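Local atomic coordinates of alpha-1,4-endofucoidanase (Mariniflexile fucanivorans, PDB entry 6DLH), a protein that hydrolyses alpha-1,4 linkages within fucoidan chains, as a retaining member of glycoside hydrolase family 107, and binds several calcium ions. Residues H99-I102 against E103-Q107; N442-E445 against G446-F449; P636-S640 against P641-L645. All coordinates share one frame; numbering follows the deposited sequence.

Contact 1: residues H99-I102 against E103-Q107; sequences HPII and ESLWQ
The short helix 100-104 closes little more than one turn through the backbone, with E103 N bonded to H99 O at 2.9 Å and S104 N to P100 O at 3.0 Å, before the chain leaves helical geometry at Q107, where phi is positive. It belongs to the enzyme's GH107 part, built round a parallel sheet that includes strand 80-84. H99 stands at the N-cap position, and its imidazole ND1 accepts a weak capping bond of 3.4 Å from I101 N. P100 CD lies over one face of that ring and I101 CB sits in its plane at the edge, so cap and first turn pack on each other. E103 CB lies 3.4 Å from H99 O; with CG anti to the backbone N (chi1 -164°) and the chain extended beyond it, the carboxylate is carried well past the turn, where OE1 accepts from E124 N. I102 packs on I208 and Y212 of helix 198-216, and L105 on V168 and W172 of helix 168-176. The chemistry is therefore divided: main-chain bonds and a weak imidazole cap hold the turn together, apolar branches seat it against two longer helices, and the one carboxylate ties it to the loop at E124.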
ATOM      1  N   HIS A  99       3.164   6.492 -12.273  1.00 49.73           N
ATOM      2  CA  HIS A  99       3.965   7.544 -12.881  1.00 51.84           C
ATOM      3  C   HIS A  99       4.251   7.193 -14.342  1.00 50.89           C
ATOM      4  O   HIS A  99       4.674   6.076 -14.644  1.00 48.21           O
ATOM      5  CB  HIS A  99       5.259   7.785 -12.082  1.00 52.20           C
ATOM      6  CG  HIS A  99       5.843   9.141 -12.297  1.00 54.70           C
ATOM      7  ND1 HIS A  99       6.683   9.425 -13.359  1.00 54.13           N
ATOM      8  CD2 HIS A  99       5.694  10.297 -11.610  1.00 55.92           C
ATOM      9  CE1 HIS A  99       7.028  10.698 -13.308  1.00 57.13           C
ATOM     10  NE2 HIS A  99       6.432  11.257 -12.245  1.00 53.51           N
ATOM     11  N   PRO A 100       4.022   8.145 -15.280  1.00 53.31           N
ATOM     12  CA  PRO A 100       4.279   7.928 -16.708  1.00 53.48           C
ATOM     13  C   PRO A 100       5.666   7.367 -17.019  1.00 53.72           C
ATOM     14  O   PRO A 100       5.793   6.382 -17.750  1.00 51.31           O
ATOM     15  CB  PRO A 100       4.177   9.347 -17.293  1.00 56.36           C
ATOM     16  CG  PRO A 100       3.215  10.070 -16.373  1.00 55.69           C
ATOM     17  CD  PRO A 100       3.481   9.487 -15.001  1.00 53.98           C
ATOM     18  N   ILE A 101       6.698   8.003 -16.445  1.00 54.80           N
ATOM     19  CA  ILE A 101       8.088   7.637 -16.679  1.00 51.79           C
ATOM     20  C   ILE A 101       8.340   6.205 -16.204  1.00 52.79           C
ATOM     21  O   ILE A 101       8.946   5.416 -16.927  1.00 52.64           O
ATOM     22  CB  ILE A 101       9.051   8.655 -16.032  1.00 52.71           C
ATOM     23  CG1 ILE A 101       8.676  10.099 -16.390  1.00 54.70           C
ATOM     24  CG2 ILE A 101      10.496   8.339 -16.396  1.00 54.00           C
ATOM     25  CD1 ILE A 101       9.547  11.156 -15.744  1.00 54.02           C
ATOM     26  N   ILE A 102       7.855   5.865 -15.001  1.00 51.46           N
ATOM     27  CA  ILE A 102       8.117   4.551 -14.429  1.00 50.21           C
ATOM     28  C   ILE A 102       7.375   3.482 -15.233  1.00 49.98           C
ATOM     29  O   ILE A 102       7.866   2.360 -15.382  1.00 46.16           O
ATOM     30  CB  ILE A 102       7.771   4.488 -12.923  1.00 48.37           C
ATOM     31  CG1 ILE A 102       8.555   5.516 -12.099  1.00 47.58           C
ATOM     32  CG2 ILE A 102       7.967   3.076 -12.388  1.00 46.39           C
ATOM     33  CD1 ILE A 102       8.129   5.609 -10.647  1.00 46.70           C
ATOM     34  N   GLU A 103       6.183   3.835 -15.731  1.00 51.54           N
ATOM     35  CA  GLU A 103       5.366   2.901 -16.494  1.00 54.29           C
ATOM     36  C   GLU A 103       6.034   2.584 -17.835  1.00 53.02           C
ATOM     37  O   GLU A 103       5.998   1.440 -18.287  1.00 50.31           O
ATOM     38  CB  GLU A 103       3.928   3.409 -16.635  1.00 53.22           C
ATOM     39  CG  GLU A 103       2.963   2.317 -17.064  1.00 54.46           C
ATOM     40  CD  GLU A 103       1.478   2.629 -16.969  1.00 56.81           C
ATOM     41  OE1 GLU A 103       1.115   3.722 -16.466  1.00 54.93           O
ATOM     42  OE2 GLU A 103       0.683   1.768 -17.403  1.00 58.19           O
ATOM     43  N   SER A 104       6.665   3.599 -18.442  1.00 54.01           N
ATOM     44  CA  SER A 104       7.382   3.436 -19.699  1.00 57.99           C
ATOM     45  C   SER A 104       8.492   2.391 -19.565  1.00 58.78           C
ATOM     46  O   SER A 104       8.723   1.613 -20.492  1.00 61.23           O
ATOM     47  CB  SER A 104       7.930   4.749 -20.187  1.00 55.77           C
ATOM     48  OG  SER A 104       9.206   4.992 -19.620  1.00 56.45           O
ATOM     49  N   LEU A 105       9.161   2.381 -18.403  1.00 54.28           N
ATOM     50  CA  LEU A 105      10.255   1.469 -18.110  1.00 51.82           C
ATOM     51  C   LEU A 105       9.780   0.022 -18.207  1.00 52.56           C
ATOM     52  O   LEU A 105      10.592  -0.895 -18.314  1.00 51.40           O
ATOM     53  CB  LEU A 105      10.756   1.752 -16.691  1.00 57.33           C
ATOM     54  CG  LEU A 105      11.930   2.720 -16.547  1.00 59.60           C
ATOM     55  CD1 LEU A 105      11.484   4.164 -16.726  1.00 59.02           C
ATOM     56  CD2 LEU A 105      12.578   2.543 -15.183  1.00 61.27           C
ATOM     57  N   TRP A 106       8.461  -0.177 -18.127  1.00 52.84           N
ATOM     58  CA  TRP A 106       7.874  -1.503 -18.240  1.00 53.10           C
ATOM     59  C   TRP A 106       8.158  -2.080 -19.626  1.00 56.73           C
ATOM     60  O   TRP A 106       8.746  -3.154 -19.735  1.00 60.55           O
ATOM     61  CB  TRP A 106       6.371  -1.459 -17.928  1.00 45.79           C
ATOM     62  CG  TRP A 106       5.646  -2.757 -18.127  1.00 40.89           C
ATOM     63  CD1 TRP A 106       6.162  -4.017 -18.024  1.00 39.90           C
ATOM     64  CD2 TRP A 106       4.247  -2.919 -18.420  1.00 39.60           C
ATOM     65  NE1 TRP A 106       5.187  -4.952 -18.257  1.00 39.83           N
ATOM     66  CE2 TRP A 106       3.999  -4.308 -18.493  1.00 40.34           C
ATOM     67  CE3 TRP A 106       3.184  -2.030 -18.636  1.00 40.38           C
ATOM     68  CZ2 TRP A 106       2.732  -4.822 -18.781  1.00 40.17           C
ATOM     69  CZ3 TRP A 106       1.933  -2.537 -18.917  1.00 39.62           C
ATOM     70  CH2 TRP A 106       1.713  -3.916 -18.986  1.00 41.17           C
ATOM     71  N   GLN A 107       7.716  -1.355 -20.666  1.00 61.58           N
ATOM     72  CA  GLN A 107       7.841  -1.753 -22.063  1.00 68.04           C
ATOM     73  C   GLN A 107       6.995  -2.997 -22.343  1.00 69.92           C
ATOM     74  O   GLN A 107       7.172  -3.653 -23.368  1.00 74.07           O
ATOM     75  CB  GLN A 107       9.311  -1.922 -22.472  1.00 67.55           C
ATOM     76  CG  GLN A 107      10.056  -0.602 -22.641  1.00 66.75           C
ATOM     77  CD  GLN A 107      11.555  -0.736 -22.781  1.00 66.64           C
ATOM     78  OE1 GLN A 107      12.108  -1.833 -22.893  1.00 62.92           O
ATOM     79  NE2 GLN A 107      12.233   0.402 -22.778  1.00 62.38           N
TER

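Contact 2: residues N442-E445 against G446-F449; sequences NLVE and GVDF
G446 meets E445 and V444 at the corner of a type II turn, V444-E445-G446-V447, that ends strand 439-444 in the first of the predicted Ig-like domains. Its phi of 96° would jam a side chain against E445 O, which calls for glycine, and its N donates onward to F449 O. V447 closes the turn: its N reaches V444 O at 2.9 Å from above the carbonyl plane, while its CG2 meets V444 CG1 at 4.0 Å, and its own O accepts from R76 NH1. D448 adds a second donor to the same acceptor, D448 N bonding to V444 O at 2.9 Å nearly in line with the C=O. Its CG lies anti to the carbonyl carbon (chi1 -63°), which turns the carboxylate back over the strand; OD2 takes V444 N at 2.8 Å and 161° on its anti lone pair, and L443 CD2 comes within 3.7 Å of that oxygen. F449 then brings its ring against the strand, crossing L443 at about a right angle with F449 CE2 3.8 Å from L443 CB, and the ring of W423 meets it edge-to-face. F449 O also receives a CA-H contact from E445, whose OE2 is bonded to I457 N. V444 thus has both backbone polar atoms satisfied within the turn, its O by two amides and its N by a carboxylate.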
ATOM      1  N   ASN A 442     -23.650  12.445  12.881  1.00 37.78           N
ATOM      2  CA  ASN A 442     -23.572  12.270  14.322  1.00 35.41           C
ATOM      3  C   ASN A 442     -22.132  12.467  14.801  1.00 34.22           C
ATOM      4  O   ASN A 442     -21.189  12.053  14.139  1.00 31.07           O
ATOM      5  CB  ASN A 442     -24.097  10.891  14.726  1.00 35.77           C
ATOM      6  CG  ASN A 442     -25.589  10.739  14.507  1.00 39.31           C
ATOM      7  OD1 ASN A 442     -26.289  11.727  14.285  1.00 39.08           O
ATOM      8  ND2 ASN A 442     -26.087   9.512  14.572  1.00 34.67           N
ATOM      9  N   LEU A 443     -21.981  13.108  15.964  1.00 34.25           N
ATOM     10  CA  LEU A 443     -20.719  13.179  16.687  1.00 34.32           C
ATOM     11  C   LEU A 443     -20.934  12.514  18.043  1.00 35.61           C
ATOM     12  O   LEU A 443     -21.911  12.816  18.733  1.00 33.63           O
ATOM     13  CB  LEU A 443     -20.286  14.640  16.848  1.00 32.87           C
ATOM     14  CG  LEU A 443     -19.870  15.383  15.577  1.00 34.99           C
ATOM     15  CD1 LEU A 443     -19.337  16.760  15.926  1.00 36.16           C
ATOM     16  CD2 LEU A 443     -18.818  14.614  14.781  1.00 34.66           C
ATOM     17  N   VAL A 444     -20.050  11.569  18.393  1.00 33.11           N
ATOM     18  CA  VAL A 444     -20.389  10.626  19.448  1.00 34.07           C
ATOM     19  C   VAL A 444     -19.350  10.692  20.565  1.00 34.55           C
ATOM     20  O   VAL A 444     -18.152  10.588  20.311  1.00 33.94           O
ATOM     21  CB  VAL A 444     -20.570   9.201  18.886  1.00 34.86           C
ATOM     22  CG1 VAL A 444     -20.893   8.182  19.974  1.00 36.12           C
ATOM     23  CG2 VAL A 444     -21.630   9.170  17.794  1.00 34.07           C
ATOM     24  N   GLU A 445     -19.840  10.892  21.794  1.00 33.27           N
ATOM     25  CA  GLU A 445     -19.018  10.873  22.990  1.00 33.78           C
ATOM     26  C   GLU A 445     -18.320   9.514  23.094  1.00 34.02           C
ATOM     27  O   GLU A 445     -18.949   8.463  22.949  1.00 29.61           O
ATOM     28  CB  GLU A 445     -19.881  11.184  24.214  1.00 33.92           C
ATOM     29  CG  GLU A 445     -19.072  11.411  25.482  1.00 35.78           C
ATOM     30  CD  GLU A 445     -19.870  11.552  26.770  1.00 37.66           C
ATOM     31  OE1 GLU A 445     -21.111  11.390  26.730  1.00 38.25           O
ATOM     32  OE2 GLU A 445     -19.250  11.837  27.814  1.00 37.91           O
ATOM     33  N   GLY A 446     -17.002   9.553  23.321  1.00 33.24           N
ATOM     34  CA  GLY A 446     -16.209   8.339  23.407  1.00 33.05           C
ATOM     35  C   GLY A 446     -15.547   8.011  22.072  1.00 34.97           C
ATOM     36  O   GLY A 446     -14.616   7.207  22.019  1.00 35.24           O
ATOM     37  N   VAL A 447     -16.034   8.666  21.007  1.00 34.25           N
ATOM     38  CA  VAL A 447     -15.524   8.474  19.657  1.00 32.30           C
ATOM     39  C   VAL A 447     -14.831   9.758  19.197  1.00 32.10           C
ATOM     40  O   VAL A 447     -13.618   9.771  18.991  1.00 32.34           O
ATOM     41  CB  VAL A 447     -16.626   8.004  18.684  1.00 31.96           C
ATOM     42  CG1 VAL A 447     -16.111   7.835  17.260  1.00 32.36           C
ATOM     43  CG2 VAL A 447     -17.271   6.709  19.154  1.00 32.02           C
ATOM     44  N   ASP A 448     -15.607  10.838  19.050  1.00 32.26           N
ATOM     45  CA  ASP A 448     -15.122  12.078  18.465  1.00 30.45           C
ATOM     46  C   ASP A 448     -14.559  12.997  19.546  1.00 29.75           C
ATOM     47  O   ASP A 448     -13.753  13.874  19.250  1.00 30.18           O
ATOM     48  CB  ASP A 448     -16.236  12.797  17.702  1.00 32.35           C
ATOM     49  CG  ASP A 448     -16.760  12.009  16.517  1.00 31.00           C
ATOM     50  OD1 ASP A 448     -16.033  11.918  15.522  1.00 34.28           O
ATOM     51  OD2 ASP A 448     -17.883  11.486  16.611  1.00 32.79           O
ATOM     52  N   PHE A 449     -15.022  12.821  20.784  1.00 29.00           N
ATOM     53  CA  PHE A 449     -14.586  13.657  21.890  1.00 30.60           C
ATOM     54  C   PHE A 449     -14.973  12.988  23.201  1.00 31.24           C
ATOM     55  O   PHE A 449     -15.880  12.156  23.230  1.00 34.30           O
ATOM     56  CB  PHE A 449     -15.170  15.072  21.804  1.00 32.24           C
ATOM     57  CG  PHE A 449     -16.621  15.167  21.395  1.00 31.20           C
ATOM     58  CD1 PHE A 449     -17.629  14.630  22.183  1.00 32.88           C
ATOM     59  CD2 PHE A 449     -16.980  15.819  20.226  1.00 32.02           C
ATOM     60  CE1 PHE A 449     -18.961  14.730  21.802  1.00 33.70           C
ATOM     61  CE2 PHE A 449     -18.311  15.929  19.847  1.00 30.81           C
ATOM     62  CZ  PHE A 449     -19.298  15.379  20.635  1.00 32.56           C
TER

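Contact 3: residues P636-S640 against P641-L645; sequences PVWSS and PILNL
L643 fits against W638 in a predicted Ig-like domain of the E-set clan, the tryptophan just ahead of strand 642-649 and the leucine within it, at a sheet edge. L643 CD2 approaches the six-membered ring of the indole at its edge and near its plane, 3.9 Å from W638 CE3, and the two side chains cross at about a right angle. The other branch of the leucine turns to the preceding bend: L643 CD1 lies 3.7 Å from S639 OG and 3.3 Å from S640 O. With only the methyl of an alanine at L643, the indole edge is likely to lose its partner and the bend of S639 and S640 its apolar cover. In the next shell, W638 CG stands anti to its carbonyl carbon (chi1 -68°), a setting that brings the indole into contact with F711 and L713 of strand 705-713 and A722 of strand 720-729, with NE1 weakly bonded to T720 O. L643 packs in turn on L658 of strand 654-659. Backbone bonds fix the frame around both: L643 pairs with E723 and L725 of the neighbouring parallel strand 720-729, and S639 with D663. At the bend itself S640 holds its hydroxyl anti to the backbone N (chi1 -175°), which puts it alongside the following proline; from there S640 OG makes a weak, long hydrogen bond of 3.5 Å to I642 O.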
ATOM      1  N   PRO A 636      -7.950 -33.069 -27.616  1.00 66.20           N
ATOM      2  CA  PRO A 636      -6.817 -32.493 -26.879  1.00 65.49           C
ATOM      3  C   PRO A 636      -5.524 -32.584 -27.692  1.00 65.11           C
ATOM      4  O   PRO A 636      -5.475 -33.330 -28.671  1.00 67.26           O
ATOM      5  CB  PRO A 636      -6.743 -33.353 -25.611  1.00 67.12           C
ATOM      6  CG  PRO A 636      -8.132 -33.925 -25.461  1.00 65.60           C
ATOM      7  CD  PRO A 636      -8.590 -34.174 -26.883  1.00 66.79           C
ATOM      8  N   VAL A 637      -4.482 -31.838 -27.279  1.00 61.91           N
ATOM      9  CA  VAL A 637      -3.428 -31.418 -28.198  1.00 64.07           C
ATOM     10  C   VAL A 637      -2.025 -31.836 -27.741  1.00 66.32           C
ATOM     11  O   VAL A 637      -1.240 -32.321 -28.559  1.00 65.53           O
ATOM     12  CB  VAL A 637      -3.497 -29.901 -28.468  1.00 60.54           C
ATOM     13  N   TRP A 638      -1.705 -31.610 -26.454  1.00 60.30           N
ATOM     14  CA  TRP A 638      -0.355 -31.666 -25.897  1.00 61.47           C
ATOM     15  C   TRP A 638       0.446 -30.444 -26.345  1.00 63.81           C
ATOM     16  O   TRP A 638       0.230 -29.924 -27.436  1.00 68.81           O
ATOM     17  CB  TRP A 638       0.391 -32.972 -26.220  1.00 59.31           C
ATOM     18  CG  TRP A 638      -0.147 -34.210 -25.566  1.00 60.67           C
ATOM     19  CD1 TRP A 638      -1.033 -35.101 -26.104  1.00 60.54           C
ATOM     20  CD2 TRP A 638       0.186 -34.726 -24.262  1.00 59.79           C
ATOM     21  NE1 TRP A 638      -1.284 -36.124 -25.227  1.00 59.07           N
ATOM     22  CE2 TRP A 638      -0.549 -35.923 -24.089  1.00 60.86           C
ATOM     23  CE3 TRP A 638       1.030 -34.302 -23.228  1.00 56.21           C
ATOM     24  CZ2 TRP A 638      -0.465 -36.689 -22.925  1.00 60.71           C
ATOM     25  CZ3 TRP A 638       1.107 -35.056 -22.079  1.00 55.66           C
ATOM     26  CH2 TRP A 638       0.369 -36.232 -21.930  1.00 58.95           C
ATOM     27  N   SER A 639       1.387 -30.008 -25.496  1.00 63.31           N
ATOM     28  CA  SER A 639       2.215 -28.843 -25.772  1.00 60.67           C
ATOM     29  C   SER A 639       3.158 -29.123 -26.938  1.00 58.70           C
ATOM     30  O   SER A 639       3.504 -28.215 -27.693  1.00 55.17           O
ATOM     31  CB  SER A 639       2.985 -28.418 -24.547  1.00 61.99           C
ATOM     32  OG  SER A 639       3.896 -29.430 -24.148  1.00 62.11           O
ATOM     33  N   SER A 640       3.565 -30.392 -27.060  1.00 58.45           N
ATOM     34  CA  SER A 640       4.542 -30.828 -28.045  1.00 56.99           C
ATOM     35  C   SER A 640       4.364 -32.324 -28.297  1.00 58.82           C
ATOM     36  O   SER A 640       3.706 -33.003 -27.507  1.00 54.65           O
ATOM     37  CB  SER A 640       5.933 -30.513 -27.568  1.00 56.47           C
ATOM     38  OG  SER A 640       6.894 -30.832 -28.559  1.00 59.36           O
ATOM     39  N   PRO A 641       4.879 -32.872 -29.425  1.00 62.08           N
ATOM     40  CA  PRO A 641       4.938 -34.323 -29.623  1.00 61.42           C
ATOM     41  C   PRO A 641       5.913 -35.021 -28.674  1.00 60.64           C
ATOM     42  O   PRO A 641       5.647 -36.134 -28.223  1.00 61.10           O
ATOM     43  CB  PRO A 641       5.380 -34.484 -31.089  1.00 61.95           C
ATOM     44  CG  PRO A 641       5.088 -33.139 -31.725  1.00 63.98           C
ATOM     45  CD  PRO A 641       5.331 -32.134 -30.618  1.00 63.62           C
ATOM     46  N   ILE A 642       7.045 -34.365 -28.383  1.00 62.91           N
ATOM     47  CA  ILE A 642       8.002 -34.874 -27.411  1.00 62.05           C
ATOM     48  C   ILE A 642       8.105 -33.910 -26.229  1.00 58.07           C
ATOM     49  O   ILE A 642       8.703 -32.839 -26.339  1.00 59.45           O
ATOM     50  CB  ILE A 642       9.388 -35.145 -28.033  1.00 60.20           C
ATOM     51  CG1 ILE A 642       9.312 -36.068 -29.250  1.00 60.39           C
ATOM     52  CG2 ILE A 642      10.339 -35.687 -26.976  1.00 61.16           C
ATOM     53  CD1 ILE A 642      10.649 -36.294 -29.930  1.00 57.33           C
ATOM     54  N   LEU A 643       7.534 -34.327 -25.094  1.00 52.24           N
ATOM     55  CA  LEU A 643       7.717 -33.643 -23.827  1.00 50.46           C
ATOM     56  C   LEU A 643       9.011 -34.141 -23.192  1.00 51.58           C
ATOM     57  O   LEU A 643       9.032 -35.202 -22.570  1.00 53.02           O
ATOM     58  CB  LEU A 643       6.510 -33.905 -22.917  1.00 45.58           C
ATOM     59  CG  LEU A 643       5.361 -32.903 -23.038  1.00 46.64           C
ATOM     60  CD1 LEU A 643       4.590 -33.094 -24.338  1.00 46.99           C
ATOM     61  CD2 LEU A 643       4.419 -33.007 -21.846  1.00 46.02           C
ATOM     62  N   ASN A 644      10.087 -33.369 -23.393  1.00 51.57           N
ATOM     63  CA  ASN A 644      11.380 -33.629 -22.782  1.00 51.65           C
ATOM     64  C   ASN A 644      11.349 -33.127 -21.338  1.00 53.82           C
ATOM     65  O   ASN A 644      11.246 -31.925 -21.101  1.00 59.04           O
ATOM     66  CB  ASN A 644      12.515 -33.006 -23.600  1.00 51.14           C
ATOM     67  CG  ASN A 644      13.884 -33.547 -23.238  1.00 53.27           C
ATOM     68  OD1 ASN A 644      14.002 -34.482 -22.445  1.00 52.34           O
ATOM     69  ND2 ASN A 644      14.924 -32.970 -23.821  1.00 51.50           N
ATOM     70  N   LEU A 645      11.436 -34.065 -20.383  1.00 50.38           N
ATOM     71  CA  LEU A 645      11.223 -33.791 -18.970  1.00 45.96           C
ATOM     72  C   LEU A 645      12.554 -33.705 -18.224  1.00 42.51           C
ATOM     73  O   LEU A 645      13.622 -33.749 -18.830  1.00 39.56           O
ATOM     74  CB  LEU A 645      10.317 -34.882 -18.386  1.00 46.83           C
ATOM     75  CG  LEU A 645       8.867 -34.477 -18.121  1.00 51.55           C
ATOM     76  CD1 LEU A 645       8.254 -33.746 -19.308  1.00 49.70           C
ATOM     77  CD2 LEU A 645       8.024 -35.687 -17.740  1.00 49.31           C
TER

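How the contacts relate
The three contacts follow one another along the chain without touching. Contact 1 belongs to the part built round the parallel sheet, whereas contacts 2 and 3 lie in two different predicted Ig-like domains. Those two are farthest apart, about 67 Å between centres, on opposite sides of the chain's centre; the centre of contact 1 lies about 45 Å from that of contact 2 and about 37 Å from that of contact 3. Neither Ig-domain contact binds calcium, but the E445 side chain is about 10 Å from an ion, and that of W638 about 12 Å from another and about 10 Å from the side chain of D666, a calcium ligand. Contact 1 lies away from the calcium sites, with the E103 side chain about 10 Å from a sodium ion.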